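Local coordinates for protein halogenase (Chondromyces crocatus, PDB 3E1T) that probably uses its bound FAD to chlorinate an aromatic precursor during biosynthesis of the myxobacterial natural product chondrochloren, at residues 5-19 / 157-169. Residues are numbered along the deposited sequence; the frame is centred on the assembly and turned at random.
Sequences PEVFDLIVIGGGPGG and LMAHARFIVDASG. With FAD (flavin-adenine dinucleotide), chain C.
One water is held by three groups and links the two segments: it accepts from Gly19 N at 2.8 Å and donates to Ala167 O and to FAD O1P, both at 2.7 Å; Gly18 N also donates to O1P directly. The methyl of Ala167 lies 3.5 Å from Gly19 N, close under the start of the helix. Residues 14-19 form the glycine-rich turn of a Rossmann-type dinucleotide fold, where a CB on Gly16 or Gly18 would strike the pyrophosphate. Leading into it, strands 10-13 and 163-166 run parallel, 13° apart, joined by nearly straight bonds such as Ile13 N to Val165 O (3.0 Å, 173°). Ile13 CG1, anti to the carbonyl carbon (chi1 -43°), rests against Val165 O at 3.5 Å, while its CG2 branch meets FAD N1A at 3.6 Å; an alanine here would probably leave a gap beside the adenine and leave it freer to shift. On the same face, Ile11 CD1 reaches both Ile164 CD1 and Ala161 CB at 3.7 Å, filling the corner where both segments turn, at Asp9 and Arg162. Beyond it, strands 6-8 and 157-161 pair in a second sheet. Helices 17-27 and 315-333 pack on the Leu10 and Val165 face of the parallel sheet, while strand 133-140 meets Ile13 and Ile164 on the other.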
loop_
_atom_site.group_PDB
_atom_site.type_symbol
_atom_site.label_atom_id
_atom_site.label_comp_id
_atom_site.label_asym_id
_atom_site.label_seq_id
_atom_site.Cartn_x
_atom_site.Cartn_y
_atom_site.Cartn_z
ATOM N N PRO A 5 16.423 -31.751 3.596
ATOM C CA PRO A 5 15.665 -30.504 3.504
ATOM C C PRO A 5 16.439 -29.359 4.142
ATOM O O PRO A 5 16.889 -29.473 5.288
ATOM C CB PRO A 5 14.387 -30.812 4.288
ATOM C CG PRO A 5 14.737 -31.996 5.201
ATOM C CD PRO A 5 16.127 -32.478 4.841
ATOM N N GLU A 6 16.595 -28.277 3.383
ATOM C CA GLU A 6 17.514 -27.184 3.708
ATOM C C GLU A 6 17.088 -26.404 4.949
ATOM O O GLU A 6 15.891 -26.266 5.214
ATOM C CB GLU A 6 17.632 -26.248 2.505
ATOM C CG GLU A 6 17.842 -26.968 1.172
ATOM C CD GLU A 6 18.008 -26.017 -0.015
ATOM O OE1 GLU A 6 17.380 -26.259 -1.069
ATOM O OE2 GLU A 6 18.769 -25.035 0.096
ATOM N N VAL A 7 18.068 -25.908 5.705
ATOM C CA VAL A 7 17.810 -25.131 6.926
ATOM C C VAL A 7 18.316 -23.687 6.797
ATOM O O VAL A 7 19.448 -23.449 6.359
ATOM C CB VAL A 7 18.387 -25.828 8.197
ATOM C CG1 VAL A 7 19.909 -26.039 8.080
ATOM C CG2 VAL A 7 18.028 -25.052 9.469
ATOM N N PHE A 8 17.462 -22.728 7.163
ATOM C CA PHE A 8 17.789 -21.304 7.044
ATOM C C PHE A 8 17.514 -20.565 8.356
ATOM O O PHE A 8 16.976 -21.144 9.295
ATOM C CB PHE A 8 16.995 -20.686 5.892
ATOM C CG PHE A 8 17.351 -21.239 4.534
ATOM C CD1 PHE A 8 18.360 -20.654 3.777
ATOM C CD2 PHE A 8 16.674 -22.336 4.010
ATOM C CE1 PHE A 8 18.689 -21.147 2.521
ATOM C CE2 PHE A 8 16.995 -22.844 2.756
ATOM C CZ PHE A 8 18.003 -22.255 2.007
ATOM N N ASP A 9 17.910 -19.303 8.452
ATOM C CA ASP A 9 17.471 -18.505 9.593
ATOM C C ASP A 9 16.052 -17.982 9.301
ATOM O O ASP A 9 15.231 -17.876 10.205
ATOM C CB ASP A 9 18.444 -17.359 9.907
ATOM C CG ASP A 9 19.849 -17.848 10.286
ATOM O OD1 ASP A 9 20.796 -17.521 9.538
ATOM O OD2 ASP A 9 20.010 -18.530 11.329
ATOM N N LEU A 10 15.767 -17.712 8.023
ATOM C CA LEU A 10 14.512 -17.071 7.605
ATOM C C LEU A 10 14.106 -17.521 6.219
ATOM O O LEU A 10 14.932 -17.549 5.312
ATOM C CB LEU A 10 14.680 -15.540 7.599
ATOM C CG LEU A 10 13.615 -14.625 6.967
ATOM C CD1 LEU A 10 12.303 -14.713 7.752
ATOM C CD2 LEU A 10 14.113 -13.174 6.919
ATOM N N ILE A 11 12.827 -17.855 6.058
ATOM C CA ILE A 11 12.247 -18.049 4.731
ATOM C C ILE A 11 11.207 -16.966 4.472
ATOM O O ILE A 11 10.255 -16.811 5.247
ATOM C CB ILE A 11 11.586 -19.432 4.569
ATOM C CG1 ILE A 11 12.634 -20.545 4.753
ATOM C CG2 ILE A 11 10.919 -19.539 3.187
ATOM C CD1 ILE A 11 12.062 -21.886 5.188
ATOM N N VAL A 12 11.400 -16.231 3.376
ATOM C CA VAL A 12 10.460 -15.213 2.940
ATOM C C VAL A 12 9.682 -15.712 1.729
ATOM O O VAL A 12 10.268 -16.201 0.759
ATOM C CB VAL A 12 11.183 -13.880 2.639
ATOM C CG1 VAL A 12 10.208 -12.835 2.111
ATOM C CG2 VAL A 12 11.845 -13.372 3.905
ATOM N N ILE A 13 8.359 -15.613 1.823
ATOM C CA ILE A 13 7.450 -15.999 0.764
ATOM C C ILE A 13 7.004 -14.771 -0.038
ATOM O O ILE A 13 6.109 -14.015 0.394
ATOM C CB ILE A 13 6.175 -16.666 1.339
ATOM C CG1 ILE A 13 6.521 -17.650 2.476
ATOM C CG2 ILE A 13 5.344 -17.257 0.200
ATOM C CD1 ILE A 13 5.314 -18.258 3.186
ATOM N N GLY A 14 7.603 -14.588 -1.207
ATOM C CA GLY A 14 7.234 -13.507 -2.128
ATOM C C GLY A 14 8.373 -12.521 -2.268
ATOM O O GLY A 14 9.011 -12.181 -1.283
ATOM N N GLY A 15 8.619 -12.053 -3.490
ATOM C CA GLY A 15 9.736 -11.147 -3.742
ATOM C C GLY A 15 9.378 -9.747 -4.236
ATOM O O GLY A 15 10.169 -9.115 -4.943
ATOM N N GLY A 16 8.188 -9.261 -3.877
ATOM C CA GLY A 16 7.819 -7.871 -4.137
ATOM C C GLY A 16 8.571 -7.002 -3.151
ATOM O O GLY A 16 9.438 -7.499 -2.452
ATOM N N PRO A 17 8.254 -5.694 -3.083
ATOM C CA PRO A 17 9.017 -4.798 -2.192
ATOM C C PRO A 17 9.032 -5.195 -0.724
ATOM O O PRO A 17 10.035 -4.990 -0.065
ATOM C CB PRO A 17 8.327 -3.435 -2.374
ATOM C CG PRO A 17 7.673 -3.531 -3.732
ATOM C CD PRO A 17 7.214 -4.967 -3.835
ATOM N N GLY A 18 7.934 -5.736 -0.208
ATOM C CA GLY A 18 7.917 -6.257 1.158
ATOM C C GLY A 18 8.939 -7.367 1.375
ATOM O O GLY A 18 9.792 -7.269 2.252
ATOM N N GLY A 19 8.842 -8.419 0.566
ATOM C CA GLY A 19 9.707 -9.589 0.695
ATOM C C GLY A 19 11.188 -9.352 0.435
ATOM O O GLY A 19 12.032 -9.733 1.243
ATOM N N LEU A 157 8.843 -29.775 -2.793
ATOM C CA LEU A 157 9.929 -29.874 -1.806
ATOM C C LEU A 157 9.620 -29.189 -0.473
ATOM O O LEU A 157 8.532 -28.642 -0.278
ATOM C CB LEU A 157 11.224 -29.299 -2.382
ATOM C CG LEU A 157 11.942 -30.017 -3.523
ATOM C CD1 LEU A 157 13.297 -29.356 -3.743
ATOM C CD2 LEU A 157 12.107 -31.512 -3.241
ATOM N N MET A 158 10.594 -29.211 0.438
ATOM C CA MET A 158 10.460 -28.547 1.729
ATOM C C MET A 158 11.729 -27.825 2.172
ATOM O O MET A 158 12.835 -28.167 1.745
ATOM C CB MET A 158 10.024 -29.543 2.803
ATOM C CG MET A 158 8.592 -30.015 2.644
ATOM S SD MET A 158 8.129 -31.296 3.810
ATOM C CE MET A 158 9.080 -32.708 3.218
ATOM N N ALA A 159 11.549 -26.820 3.029
ATOM C CA ALA A 159 12.658 -26.090 3.635
ATOM C C ALA A 159 12.272 -25.637 5.040
ATOM O O ALA A 159 11.096 -25.440 5.324
ATOM C CB ALA A 159 13.057 -24.897 2.768
ATOM N N HIS A 160 13.262 -25.476 5.913
ATOM C CA HIS A 160 13.006 -25.170 7.321
ATOM C C HIS A 160 13.784 -23.944 7.772
ATOM O O HIS A 160 14.832 -23.645 7.218
ATOM C CB HIS A 160 13.357 -26.365 8.219
ATOM C CG HIS A 160 12.792 -27.670 7.747
ATOM N ND1 HIS A 160 13.510 -28.848 7.785
ATOM C CD2 HIS A 160 11.583 -27.985 7.220
ATOM C CE1 HIS A 160 12.768 -29.829 7.303
ATOM N NE2 HIS A 160 11.596 -29.331 6.949
ATOM N N ALA A 161 13.263 -23.240 8.779
ATOM C CA ALA A 161 13.897 -22.035 9.305
ATOM C C ALA A 161 13.327 -21.689 10.661
ATOM O O ALA A 161 12.263 -22.181 11.032
ATOM C CB ALA A 161 13.709 -20.863 8.340
ATOM N N ARG A 162 14.030 -20.840 11.402
ATOM C CA ARG A 162 13.519 -20.350 12.679
ATOM C C ARG A 162 12.323 -19.379 12.498
ATOM O O ARG A 162 11.434 -19.309 13.357
ATOM C CB ARG A 162 14.646 -19.697 13.492
ATOM C CG ARG A 162 14.258 -19.367 14.935
ATOM C CD ARG A 162 15.360 -18.638 15.684
ATOM N NE ARG A 162 14.837 -17.913 16.845
ATOM C CZ ARG A 162 15.578 -17.234 17.720
ATOM N NH1 ARG A 162 16.900 -17.183 17.602
ATOM N NH2 ARG A 162 14.994 -16.602 18.732
ATOM N N PHE A 163 12.311 -18.647 11.383
ATOM C CA PHE A 163 11.271 -17.657 11.093
ATOM C C PHE A 163 10.753 -17.807 9.680
ATOM O O PHE A 163 11.534 -17.957 8.749
ATOM C CB PHE A 163 11.805 -16.242 11.251
ATOM C CG PHE A 163 12.316 -15.932 12.615
ATOM C CD1 PHE A 163 11.444 -15.686 13.657
ATOM C CD2 PHE A 163 13.682 -15.862 12.849
ATOM C CE1 PHE A 163 11.929 -15.384 14.928
ATOM C CE2 PHE A 163 14.172 -15.555 14.109
ATOM C CZ PHE A 163 13.294 -15.316 15.151
ATOM N N ILE A 164 9.430 -17.766 9.534
ATOM C CA ILE A 164 8.772 -17.799 8.225
ATOM C C ILE A 164 7.953 -16.510 8.106
ATOM O O ILE A 164 7.197 -16.187 9.019
ATOM C CB ILE A 164 7.801 -19.008 8.077
ATOM C CG1 ILE A 164 8.436 -20.318 8.582
ATOM C CG2 ILE A 164 7.301 -19.141 6.618
ATOM C CD1 ILE A 164 9.610 -20.818 7.768
ATOM N N VAL A 165 8.126 -15.772 7.010
ATOM C CA VAL A 165 7.362 -14.535 6.796
ATOM C C VAL A 165 6.581 -14.537 5.479
ATOM O O VAL A 165 7.151 -14.772 4.421
ATOM C CB VAL A 165 8.251 -13.276 6.868
ATOM C CG1 VAL A 165 7.420 -12.019 6.556
ATOM C CG2 VAL A 165 8.911 -13.154 8.265
ATOM N N ASP A 166 5.275 -14.286 5.575
ATOM C CA ASP A 166 4.406 -14.131 4.414
ATOM C C ASP A 166 4.497 -12.693 3.907
ATOM O O ASP A 166 4.044 -11.751 4.571
ATOM C CB ASP A 166 2.964 -14.493 4.782
ATOM C CG ASP A 166 2.019 -14.489 3.589
ATOM O OD1 ASP A 166 2.459 -14.416 2.412
ATOM O OD2 ASP A 166 0.807 -14.571 3.834
ATOM N N ALA A 167 5.126 -12.540 2.745
ATOM C CA ALA A 167 5.182 -11.278 2.030
ATOM C C ALA A 167 4.597 -11.548 0.662
ATOM O O ALA A 167 5.052 -10.999 -0.330
ATOM C CB ALA A 167 6.622 -10.797 1.894
ATOM N N SER A 168 3.603 -12.421 0.599
ATOM C CA SER A 168 3.127 -12.866 -0.711
ATOM C C SER A 168 1.934 -12.062 -1.235
ATOM O O SER A 168 1.242 -12.489 -2.168
ATOM C CB SER A 168 2.864 -14.371 -0.705
ATOM O OG SER A 168 1.814 -14.715 0.169
ATOM N N GLY A 169 1.715 -10.886 -0.651
ATOM C CA GLY A 169 0.783 -9.933 -1.237
ATOM C C GLY A 169 -0.675 -10.298 -1.048
ATOM O O GLY A 169 -1.012 -11.166 -0.252
HETATM P PA FAD C . 3.264 -7.724 -3.794
HETATM O O1A FAD C . 3.828 -6.517 -4.496
HETATM O O2A FAD C . 1.897 -8.127 -4.228
HETATM O O5B FAD C . 4.275 -8.953 -4.074
HETATM C C5B FAD C . 4.062 -10.232 -3.498
HETATM C C4B FAD C . 4.847 -11.283 -4.289
HETATM O O4B FAD C . 4.568 -12.585 -3.816
HETATM C C3B FAD C . 4.460 -11.265 -5.764
HETATM O O3B FAD C . 5.639 -11.094 -6.518
HETATM C C2B FAD C . 3.858 -12.629 -6.033
HETATM O O2B FAD C . 4.286 -13.111 -7.276
HETATM C C1B FAD C . 4.417 -13.468 -4.899
HETATM N N9A FAD C . 3.574 -14.597 -4.468
HETATM C C8A FAD C . 2.208 -14.670 -4.365
HETATM N N7A FAD C . 1.890 -15.901 -3.901
HETATM C C5A FAD C . 3.028 -16.607 -3.692
HETATM C C6A FAD C . 3.292 -17.909 -3.239
HETATM N N6A FAD C . 2.306 -18.789 -3.025
HETATM N N1A FAD C . 4.599 -18.326 -3.139
HETATM C C2A FAD C . 5.636 -17.508 -3.506
HETATM N N3A FAD C . 5.363 -16.237 -3.962
HETATM C C4A FAD C . 4.089 -15.792 -4.047
HETATM N N1 FAD C . 0.968 1.362 -3.625
HETATM C C2 FAD C . 1.820 2.421 -3.771
HETATM O O2 FAD C . 2.802 2.478 -3.034
HETATM N N3 FAD C . 1.547 3.392 -4.718
HETATM C C4 FAD C . 0.424 3.296 -5.534
HETATM O O4 FAD C . 0.189 4.147 -6.393
HETATM C C4X FAD C . -0.447 2.226 -5.373
HETATM N N5 FAD C . -1.573 2.094 -6.164
HETATM C C5X FAD C . -2.417 1.014 -5.990
HETATM C C6 FAD C . -3.566 0.875 -6.776
HETATM C C7 FAD C . -4.417 -0.225 -6.589
HETATM C C7M FAD C . -5.750 -0.241 -7.283
HETATM C C8 FAD C . -4.125 -1.185 -5.612
HETATM C C8M FAD C . -5.113 -2.267 -5.239
HETATM C C9 FAD C . -2.976 -1.045 -4.842
HETATM C C9A FAD C . -2.121 0.048 -5.020
HETATM N N10 FAD C . -0.983 0.158 -4.243
HETATM C C10 FAD C . -0.153 1.246 -4.410
HETATM C "C1'" FAD C . -0.597 -0.943 -3.271
HETATM C "C2'" FAD C . 0.542 -1.846 -3.761
HETATM O "O2'" FAD C . 0.079 -2.550 -4.896
HETATM C "C3'" FAD C . 0.949 -2.857 -2.678
HETATM O "O3'" FAD C . 0.839 -2.287 -1.392
HETATM C "C4'" FAD C . 2.385 -3.371 -2.782
HETATM O "O4'" FAD C . 2.558 -4.038 -4.012
HETATM C "C5'" FAD C . 2.657 -4.344 -1.634
HETATM O "O5'" FAD C . 3.832 -5.062 -1.894
HETATM P P FAD C . 4.055 -6.539 -1.303
HETATM O O1P FAD C . 5.539 -6.837 -1.289
HETATM O O2P FAD C . 3.498 -6.642 0.082
HETATM O O3P FAD C . 3.186 -7.498 -2.222
HETATM O O HOH W 1 6.813 -9.217 -1.239
#